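Local coordinates for protein dephospho-CoA kinase (Aquifex aeolicus, PDB 2IF2) that probably catalyses the ATP-dependent phosphorylation of the 3'-hydroxyl group of dephospho-CoA, the final step in making coenzyme A, at residues 8-13 and 153-158; 29-34 and 108-113; 129-134 and 171-176. All blocks are in the same frame, centred on the assembly; numbering follows the deposited sequence.

Contact 1 (8-13 and 153-158). With SO4 (sulfate ion), chain D.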
loop_
_atom_site.group_PDB
_atom_site.type_symbol
_atom_site.label_atom_id
_atom_site.label_comp_id
_atom_site.label_asym_id
_atom_site.label_seq_id
_atom_site.Cartn_x
_atom_site.Cartn_y
_atom_site.Cartn_z
ATOM N N GLY A 8 -6.711 0.996 3.155
ATOM C CA GLY A 8 -7.456 2.228 3.320
ATOM C C GLY A 8 -7.249 3.113 2.111
ATOM O O GLY A 8 -6.802 2.643 1.065
ATOM N N ASN A 9 -7.585 4.390 2.242
ATOM C CA ASN A 9 -7.400 5.328 1.147
ATOM C C ASN A 9 -6.305 6.343 1.460
ATOM O O ASN A 9 -5.898 6.513 2.610
ATOM C CB ASN A 9 -8.712 6.048 0.828
ATOM C CG ASN A 9 -9.620 5.232 -0.075
ATOM O OD1 ASN A 9 -10.727 5.657 -0.411
ATOM N ND2 ASN A 9 -9.150 4.055 -0.480
ATOM N N ILE A 10 -5.819 7.008 0.421
ATOM C CA ILE A 10 -4.771 7.997 0.580
ATOM C C ILE A 10 -5.197 9.090 1.560
ATOM O O ILE A 10 -6.261 9.702 1.421
ATOM C CB ILE A 10 -4.403 8.624 -0.786
ATOM C CG1 ILE A 10 -3.287 9.651 -0.608
ATOM C CG2 ILE A 10 -5.632 9.249 -1.424
ATOM C CD1 ILE A 10 -1.989 9.057 -0.071
ATOM N N GLY A 11 -4.358 9.311 2.564
ATOM C CA GLY A 11 -4.637 10.321 3.564
ATOM C C GLY A 11 -5.620 9.875 4.626
ATOM O O GLY A 11 -6.357 10.697 5.162
ATOM N N CYS A 12 -5.638 8.583 4.941
ATOM C CA CYS A 12 -6.555 8.071 5.950
ATOM C C CYS A 12 -5.850 7.771 7.253
ATOM O O CYS A 12 -6.486 7.604 8.294
ATOM C CB CYS A 12 -7.250 6.818 5.436
ATOM S SG CYS A 12 -8.381 7.182 4.075
ATOM N N GLY A 13 -4.524 7.709 7.178
ATOM C CA GLY A 13 -3.714 7.434 8.350
ATOM C C GLY A 13 -3.074 6.059 8.322
ATOM O O GLY A 13 -2.540 5.609 9.334
ATOM N N ARG A 153 -6.792 13.200 -7.994
ATOM C CA ARG A 153 -6.407 12.411 -9.147
ATOM C C ARG A 153 -6.223 10.955 -8.739
ATOM O O ARG A 153 -6.488 10.047 -9.524
ATOM C CB ARG A 153 -5.122 12.973 -9.735
ATOM C CG ARG A 153 -4.757 12.419 -11.089
ATOM C CD ARG A 153 -3.479 13.076 -11.563
ATOM N NE ARG A 153 -2.452 12.988 -10.531
ATOM C CZ ARG A 153 -2.033 11.843 -9.999
ATOM N NH1 ARG A 153 -2.558 10.694 -10.406
ATOM N NH2 ARG A 153 -1.097 11.840 -9.058
ATOM N N ARG A 154 -5.772 10.740 -7.506
ATOM C CA ARG A 154 -5.567 9.389 -6.988
ATOM C C ARG A 154 -6.834 8.889 -6.314
ATOM O O ARG A 154 -7.297 7.787 -6.589
ATOM C CB ARG A 154 -4.414 9.357 -5.977
ATOM C CG ARG A 154 -3.062 9.725 -6.560
ATOM C CD ARG A 154 -1.981 9.784 -5.495
ATOM N NE ARG A 154 -0.779 10.440 -6.009
ATOM C CZ ARG A 154 0.267 10.797 -5.268
ATOM N NH1 ARG A 154 0.274 10.564 -3.962
ATOM N NH2 ARG A 154 1.305 11.399 -5.833
ATOM N N TRP A 155 -7.392 9.709 -5.431
ATOM C CA TRP A 155 -8.604 9.348 -4.710
ATOM C C TRP A 155 -9.669 8.807 -5.648
ATOM O O TRP A 155 -10.466 7.949 -5.266
ATOM C CB TRP A 155 -9.150 10.557 -3.952
ATOM C CG TRP A 155 -10.375 10.255 -3.146
ATOM C CD1 TRP A 155 -11.668 10.225 -3.588
ATOM C CD2 TRP A 155 -10.417 9.915 -1.755
ATOM N NE1 TRP A 155 -12.515 9.885 -2.556
ATOM C CE2 TRP A 155 -11.774 9.686 -1.420
ATOM C CE3 TRP A 155 -9.440 9.773 -0.758
ATOM C CZ2 TRP A 155 -12.178 9.331 -0.129
ATOM C CZ3 TRP A 155 -9.843 9.419 0.525
ATOM C CH2 TRP A 155 -11.202 9.200 0.827
ATOM N N LYS A 156 -9.680 9.306 -6.878
ATOM C CA LYS A 156 -10.650 8.854 -7.868
ATOM C C LYS A 156 -10.474 7.348 -8.071
ATOM O O LYS A 156 -11.444 6.593 -8.026
ATOM C CB LYS A 156 -10.425 9.587 -9.196
ATOM C CG LYS A 156 -11.696 9.876 -10.002
ATOM C CD LYS A 156 -12.431 8.613 -10.455
ATOM C CE LYS A 156 -13.694 8.970 -11.245
ATOM N NZ LYS A 156 -14.464 7.786 -11.726
ATOM N N LYS A 157 -9.225 6.930 -8.280
ATOM C CA LYS A 157 -8.885 5.526 -8.503
ATOM C C LYS A 157 -9.391 4.618 -7.396
ATOM O O LYS A 157 -10.010 3.588 -7.658
ATOM C CB LYS A 157 -7.367 5.348 -8.631
ATOM C CG LYS A 157 -6.935 3.907 -8.912
ATOM C CD LYS A 157 -5.419 3.730 -8.908
ATOM C CE LYS A 157 -4.738 4.559 -9.991
ATOM N NZ LYS A 157 -3.247 4.499 -9.879
ATOM N N GLN A 158 -9.116 4.993 -6.156
ATOM C CA GLN A 158 -9.553 4.196 -5.024
ATOM C C GLN A 158 -11.067 4.187 -4.927
ATOM O O GLN A 158 -11.705 5.230 -5.047
ATOM C CB GLN A 158 -8.972 4.751 -3.732
ATOM C CG GLN A 158 -7.475 4.643 -3.638
ATOM C CD GLN A 158 -6.978 5.077 -2.291
ATOM O OE1 GLN A 158 -7.165 6.222 -1.891
ATOM N NE2 GLN A 158 -6.352 4.160 -1.573
HETATM S S SO4 D . -2.151 7.713 4.495
HETATM O O1 SO4 D . -2.129 8.819 5.476
HETATM O O2 SO4 D . -1.101 6.746 4.837
HETATM O O3 SO4 D . -1.902 8.245 3.136
HETATM O O4 SO4 D . -3.468 7.034 4.531
#
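Gln158 OE1 accepts the backbone N-H of Ile10, with 2.8 Å between N and OE1 and an N-H...O angle of 164°. The donor lies in the Gln158 amide plane, on a lone pair of OE1. The glutamine chain is extended beyond CG (chi2 -174°), which brings its amide tip to tip with that of Asn9. The two NH2 groups face each other without bonding; Asn9 ND2 instead donates to Gly8 O at 3.1 Å, from above that carbonyl plane. Trp155 packs beside this pair: its CZ3 lies 3.6 Å from Asn9 CB, and Asn9 OD1 sits over one ring face near the rim, the amide and ring planes 79° apart. Ile10 O approaches the ring edge in plane, while Ile10 CG2 meets Trp155 CE3 at 3.9 Å. An alanine at Gln158 would remove the amide and would probably leave the turn from Asn9 to Cys12 less firmly held at Ile10 N. Further out, Lys164 NZ donates to Gly8 O, and the Trp155 ring meets those of Phe151 and Tyr134. Gly11 N and Cys12 N, within the turn, donate to sulfate O3 (2.7 Å) and O4; Gly13 N, just after it, also to O4. Lys14 N, Ser15 N and Arg144 complete the grip. Strand, anion-binding loop of backbone amides and following helix make up the P-loop (Walker A) of a nucleotide kinase, consistent with the predicted ATP site.

Contact 2 (29-34 and 108-113)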
loop_
_atom_site.group_PDB
_atom_site.type_symbol
_atom_site.label_atom_id
_atom_site.label_comp_id
_atom_site.label_asym_id
_atom_site.label_seq_id
_atom_site.Cartn_x
_atom_site.Cartn_y
_atom_site.Cartn_z
ATOM N N LEU A 29 4.886 -3.843 7.043
ATOM C CA LEU A 29 5.662 -3.598 5.816
ATOM C C LEU A 29 4.835 -2.848 4.776
ATOM O O LEU A 29 3.873 -3.392 4.209
ATOM C CB LEU A 29 6.154 -4.918 5.190
ATOM C CG LEU A 29 6.653 -4.936 3.729
ATOM C CD1 LEU A 29 7.839 -4.011 3.552
ATOM C CD2 LEU A 29 7.036 -6.351 3.347
ATOM N N ASP A 30 5.233 -1.600 4.532
ATOM C CA ASP A 30 4.589 -0.719 3.557
ATOM C C ASP A 30 4.894 -1.255 2.159
ATOM O O ASP A 30 5.995 -1.075 1.635
ATOM C CB ASP A 30 5.152 0.695 3.695
ATOM C CG ASP A 30 4.432 1.700 2.830
ATOM O OD1 ASP A 30 3.982 1.351 1.715
ATOM O OD2 ASP A 30 4.329 2.861 3.266
ATOM N N ALA A 31 3.913 -1.921 1.565
ATOM C CA ALA A 31 4.065 -2.493 0.236
ATOM C C ALA A 31 4.323 -1.420 -0.821
ATOM O O ALA A 31 5.262 -1.522 -1.605
ATOM C CB ALA A 31 2.821 -3.286 -0.118
ATOM N N ASP A 32 3.482 -0.393 -0.828
ATOM C CA ASP A 32 3.604 0.695 -1.785
ATOM C C ASP A 32 4.986 1.341 -1.720
ATOM O O ASP A 32 5.649 1.521 -2.749
ATOM C CB ASP A 32 2.523 1.747 -1.526
ATOM C CG ASP A 32 1.119 1.156 -1.527
ATOM O OD1 ASP A 32 0.773 0.420 -2.476
ATOM O OD2 ASP A 32 0.352 1.435 -0.583
ATOM N N LYS A 33 5.415 1.689 -0.506
ATOM C CA LYS A 33 6.722 2.312 -0.274
ATOM C C LYS A 33 7.813 1.441 -0.886
ATOM O O LYS A 33 8.682 1.933 -1.597
ATOM C CB LYS A 33 6.972 2.469 1.234
ATOM C CG LYS A 33 8.099 3.432 1.609
ATOM C CD LYS A 33 8.137 3.683 3.125
ATOM C CE LYS A 33 8.961 4.922 3.502
ATOM N NZ LYS A 33 10.388 4.860 3.078
ATOM N N LEU A 34 7.751 0.144 -0.611
ATOM C CA LEU A 34 8.741 -0.786 -1.128
ATOM C C LEU A 34 8.745 -0.786 -2.644
ATOM O O LEU A 34 9.793 -0.639 -3.267
ATOM C CB LEU A 34 8.466 -2.205 -0.610
ATOM C CG LEU A 34 9.424 -3.343 -0.998
ATOM C CD1 LEU A 34 10.841 -3.028 -0.541
ATOM C CD2 LEU A 34 8.944 -4.645 -0.380
ATOM N N PHE A 108 2.690 -9.964 11.571
ATOM C CA PHE A 108 3.108 -9.420 10.290
ATOM C C PHE A 108 1.947 -8.775 9.532
ATOM O O PHE A 108 0.996 -9.447 9.133
ATOM C CB PHE A 108 3.742 -10.530 9.451
ATOM C CG PHE A 108 4.156 -10.091 8.082
ATOM C CD1 PHE A 108 3.290 -10.212 7.008
ATOM C CD2 PHE A 108 5.399 -9.514 7.871
ATOM C CE1 PHE A 108 3.654 -9.761 5.748
ATOM C CE2 PHE A 108 5.771 -9.059 6.613
ATOM C CZ PHE A 108 4.896 -9.182 5.552
ATOM N N ILE A 109 2.033 -7.461 9.349
ATOM C CA ILE A 109 1.007 -6.714 8.634
ATOM C C ILE A 109 1.606 -6.143 7.355
ATOM O O ILE A 109 2.810 -5.888 7.282
ATOM C CB ILE A 109 0.460 -5.551 9.483
ATOM C CG1 ILE A 109 -0.136 -6.097 10.783
ATOM C CG2 ILE A 109 -0.574 -4.766 8.682
ATOM C CD1 ILE A 109 -0.632 -5.027 11.752
ATOM N N LEU A 110 0.760 -5.944 6.348
ATOM C CA LEU A 110 1.203 -5.398 5.070
ATOM C C LEU A 110 0.235 -4.312 4.602
ATOM O O LEU A 110 -0.933 -4.583 4.352
ATOM C CB LEU A 110 1.292 -6.524 4.032
ATOM C CG LEU A 110 1.687 -6.139 2.607
ATOM C CD1 LEU A 110 2.675 -7.137 2.049
ATOM C CD2 LEU A 110 0.446 -6.067 1.748
ATOM N N GLU A 111 0.719 -3.080 4.496
ATOM C CA GLU A 111 -0.132 -1.986 4.058
ATOM C C GLU A 111 0.186 -1.587 2.626
ATOM O O GLU A 111 1.326 -1.249 2.308
ATOM C CB GLU A 111 0.041 -0.774 4.962
ATOM C CG GLU A 111 1.456 -0.265 4.995
ATOM C CD GLU A 111 1.539 1.188 5.390
ATOM O OE1 GLU A 111 2.662 1.634 5.726
ATOM O OE2 GLU A 111 0.493 1.886 5.355
ATOM N N ALA A 112 -0.838 -1.622 1.774
ATOM C CA ALA A 112 -0.706 -1.285 0.363
ATOM C C ALA A 112 -1.832 -0.370 -0.090
ATOM O O ALA A 112 -1.769 0.211 -1.172
ATOM C CB ALA A 112 -0.704 -2.553 -0.474
ATOM N N SER A 113 -2.865 -0.252 0.735
ATOM C CA SER A 113 -4.006 0.605 0.425
ATOM C C SER A 113 -4.729 0.174 -0.847
ATOM O O SER A 113 -5.715 0.798 -1.246
ATOM C CB SER A 113 -3.563 2.053 0.257
ATOM O OG SER A 113 -2.992 2.256 -1.013
#
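The strand end 29-30 runs parallel to strand 108-111, Leu29 paired with Leu110 and Asp30 with Glu111. Three backbone bonds zip the edge: Leu29 N to Ile109 O (2.9 Å), Glu111 N to Leu29 O (3.2 Å) and, from the first turn of helix 31-36, Ala31 N to Glu111 O (2.8 Å). On the face carrying Leu29 and Leu110 the relief is apolar. Leu29 and Phe108 lie side by side, Leu29 CD2 meeting the ring edge at Phe108 CZ, 4.2 Å away. The small bump of Ala31 CB settles into the hollow between Leu110, whose CG is 4.1 Å off, and the methyl of Ala112, 3.6 Å from CB to CB. Next to it the Asp32 carboxylate lies over the Ala112 carbonyl. Ile95 of helix 95-101 packs against Leu29, Phe108 and Leu110. The opposite face carries Asp30 and Glu111, beside the apolar Ile109. Glu111 takes the crowded first torsion (chi1 59°), which lays its CG beside Asp30 CA, so that the two side chains cross obliquely. Asp30 OD2 and Glu111 OE1 stand 3.2 Å apart as like charges, which may raise the proton affinity of one. Asp30 also caps helix 31-36, its OD1 accepting Lys33 N at 2.7 Å (172°). An edge strand and its inner neighbour, with Glu111 reaching toward Lys14 of the phosphate-binding loop, fit the parallel 2-3-1-4-5 sheet of P-loop kinases.

Contact 3 (129-134 and 171-176)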
loop_
_atom_site.group_PDB
_atom_site.type_symbol
_atom_site.label_atom_id
_atom_site.label_comp_id
_atom_site.label_asym_id
_atom_site.label_seq_id
_atom_site.Cartn_x
_atom_site.Cartn_y
_atom_site.Cartn_z
ATOM N N VAL A 129 -9.073 -2.095 7.694
ATOM C CA VAL A 129 -9.272 -0.898 6.904
ATOM C C VAL A 129 -9.493 0.308 7.803
ATOM O O VAL A 129 -10.178 0.220 8.822
ATOM C CB VAL A 129 -10.468 -1.064 5.958
ATOM C CG1 VAL A 129 -11.702 -1.436 6.756
ATOM C CG2 VAL A 129 -10.689 0.215 5.167
ATOM N N VAL A 130 -8.893 1.429 7.415
ATOM C CA VAL A 130 -8.986 2.673 8.166
ATOM C C VAL A 130 -9.953 3.640 7.481
ATOM O O VAL A 130 -9.691 4.117 6.381
ATOM C CB VAL A 130 -7.573 3.311 8.315
ATOM C CG1 VAL A 130 -6.893 3.382 6.964
ATOM C CG2 VAL A 130 -7.671 4.688 8.937
ATOM N N TYR A 131 -11.077 3.911 8.137
ATOM C CA TYR A 131 -12.089 4.808 7.592
ATOM C C TYR A 131 -11.771 6.266 7.860
ATOM O O TYR A 131 -11.165 6.607 8.873
ATOM C CB TYR A 131 -13.464 4.488 8.185
ATOM C CG TYR A 131 -14.535 5.517 7.865
ATOM C CD1 TYR A 131 -15.084 5.617 6.581
ATOM C CD2 TYR A 131 -14.993 6.399 8.847
ATOM C CE1 TYR A 131 -16.070 6.573 6.286
ATOM C CE2 TYR A 131 -15.972 7.357 8.564
ATOM C CZ TYR A 131 -16.507 7.440 7.286
ATOM O OH TYR A 131 -17.478 8.385 7.020
ATOM N N ALA A 132 -12.205 7.123 6.944
ATOM C CA ALA A 132 -11.992 8.561 7.052
ATOM C C ALA A 132 -12.691 9.273 5.896
ATOM O O ALA A 132 -12.391 9.017 4.726
ATOM C CB ALA A 132 -10.500 8.869 7.033
ATOM N N PRO A 133 -13.631 10.180 6.208
ATOM C CA PRO A 133 -14.364 10.920 5.178
ATOM C C PRO A 133 -13.483 11.705 4.204
ATOM O O PRO A 133 -12.428 12.221 4.576
ATOM C CB PRO A 133 -15.281 11.824 5.999
ATOM C CG PRO A 133 -14.512 12.025 7.264
ATOM C CD PRO A 133 -14.027 10.635 7.550
ATOM N N TYR A 134 -13.936 11.780 2.952
ATOM C CA TYR A 134 -13.237 12.488 1.883
ATOM C C TYR A 134 -12.778 13.861 2.360
ATOM O O TYR A 134 -11.707 14.337 1.979
ATOM C CB TYR A 134 -14.164 12.624 0.654
ATOM C CG TYR A 134 -13.690 13.594 -0.428
ATOM C CD1 TYR A 134 -12.451 13.429 -1.054
ATOM C CD2 TYR A 134 -14.464 14.700 -0.795
ATOM C CE1 TYR A 134 -11.995 14.346 -2.008
ATOM C CE2 TYR A 134 -14.011 15.623 -1.750
ATOM C CZ TYR A 134 -12.777 15.438 -2.347
ATOM O OH TYR A 134 -12.308 16.357 -3.251
ATOM N N VAL A 171 -12.231 -2.208 11.493
ATOM C CA VAL A 171 -12.237 -0.852 10.977
ATOM C C VAL A 171 -11.880 0.164 12.044
ATOM O O VAL A 171 -12.700 0.502 12.896
ATOM C CB VAL A 171 -13.607 -0.488 10.401
ATOM C CG1 VAL A 171 -13.545 0.890 9.756
ATOM C CG2 VAL A 171 -14.039 -1.543 9.393
ATOM N N ILE A 172 -10.649 0.655 11.997
ATOM C CA ILE A 172 -10.217 1.640 12.974
ATOM C C ILE A 172 -10.462 3.060 12.488
ATOM O O ILE A 172 -9.548 3.724 12.004
ATOM C CB ILE A 172 -8.716 1.479 13.339
ATOM C CG1 ILE A 172 -7.883 1.240 12.093
ATOM C CG2 ILE A 172 -8.532 0.320 14.290
ATOM C CD1 ILE A 172 -6.481 0.796 12.408
ATOM N N ASP A 173 -11.700 3.526 12.621
ATOM C CA ASP A 173 -12.051 4.877 12.204
ATOM C C ASP A 173 -11.012 5.912 12.638
ATOM O O ASP A 173 -10.700 6.030 13.822
ATOM C CB ASP A 173 -13.414 5.258 12.777
ATOM C CG ASP A 173 -13.619 6.754 12.831
ATOM O OD1 ASP A 173 -13.364 7.428 11.813
ATOM O OD2 ASP A 173 -14.029 7.258 13.894
ATOM N N ASN A 174 -10.488 6.664 11.674
ATOM C CA ASN A 174 -9.488 7.690 11.960
ATOM C C ASN A 174 -9.997 9.089 11.581
ATOM O O ASN A 174 -9.303 9.854 10.901
ATOM C CB ASN A 174 -8.185 7.382 11.201
ATOM C CG ASN A 174 -6.985 8.163 11.732
ATOM O OD1 ASN A 174 -6.030 8.407 11.005
ATOM N ND2 ASN A 174 -7.023 8.535 13.005
ATOM N N SER A 175 -11.210 9.414 12.024
ATOM C CA SER A 175 -11.819 10.717 11.748
ATOM C C SER A 175 -11.926 11.521 13.039
ATOM O O SER A 175 -11.894 12.752 13.019
ATOM C CB SER A 175 -13.222 10.540 11.169
ATOM O OG SER A 175 -14.110 10.049 12.161
ATOM N N GLY A 176 -12.060 10.809 14.158
ATOM C CA GLY A 176 -12.176 11.447 15.458
ATOM C C GLY A 176 -10.894 12.107 15.940
ATOM O O GLY A 176 -10.476 13.142 15.404
#
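Tyr131 is the side chain that reads this contact from base to tip. Its CB rests against the methyl CG1 of Val171, 3.9 Å away. CG stands anti to the backbone N (chi1 170°), so the ring runs alongside Asp173, both groups pointing the same way. At the ring edge, CD2 lies 3.5 Å from Asp173 OD1, which is near the ring plane, and CE2 follows at 4.2 Å from the same oxygen. The ring and carboxylate planes are turned 48° against each other. Over one ring face, toward the rim, sits the backbone N of Pro133, and Ile161 of helix 161-164 also touches this side chain.

Around it, backbone pairing and methyl contacts hold the two segments together. Val129 and Val171 form a parallel bridge, with methyl CG1 of the first 3.5 Å from CG2 of the second, and Val129 O receives a weak bond from Ile172 N at 3.2 Å. An inverse gamma turn centred on Ile172 then bends the second segment. Past the bend Asn174 N donates to Tyr131 O at 2.9 Å, in the carbonyl plane and almost straight (168°), joining the two segments again. Val130 CG2 packs on Asn174 CB, and Pro133 CD on Ser175 CB.

Asp173 OD1 is the polar hub: Ser175 OG donates to its syn lone pair at 2.7 Å, and Ser175 N adds a weak bond. The hydroxyl would partly offset the charge, which is consistent with the carboxylate lying at the weakly positive ring edge. The chemistry thus implies a join that depends on backbone bonds and apolar contact, with the acid tied mainly within its own loop.

The centre of contact 1, which holds the P-loop, lies about 15 Å from that of contact 2 and about 12 Å from that of contact 3, whereas contacts 2 and 3 come no nearer than about 8 Å between nearest atoms. Gly8 O touches Ser113 CB at 3.4 Å, so contact 2 borders the loop at its beginning; Val130 CG2 of contact 3 reaches Cys12 O at 3.2 Å. The Trp155 and Tyr134 rings make a second join between contacts 1 and 3. Contacts 2 and 3 include the outermost strands of one parallel sheet. The side chains of Glu111 and Val130 come within about 5 and 6 Å of the sulfate, bordering the probable phosphate site.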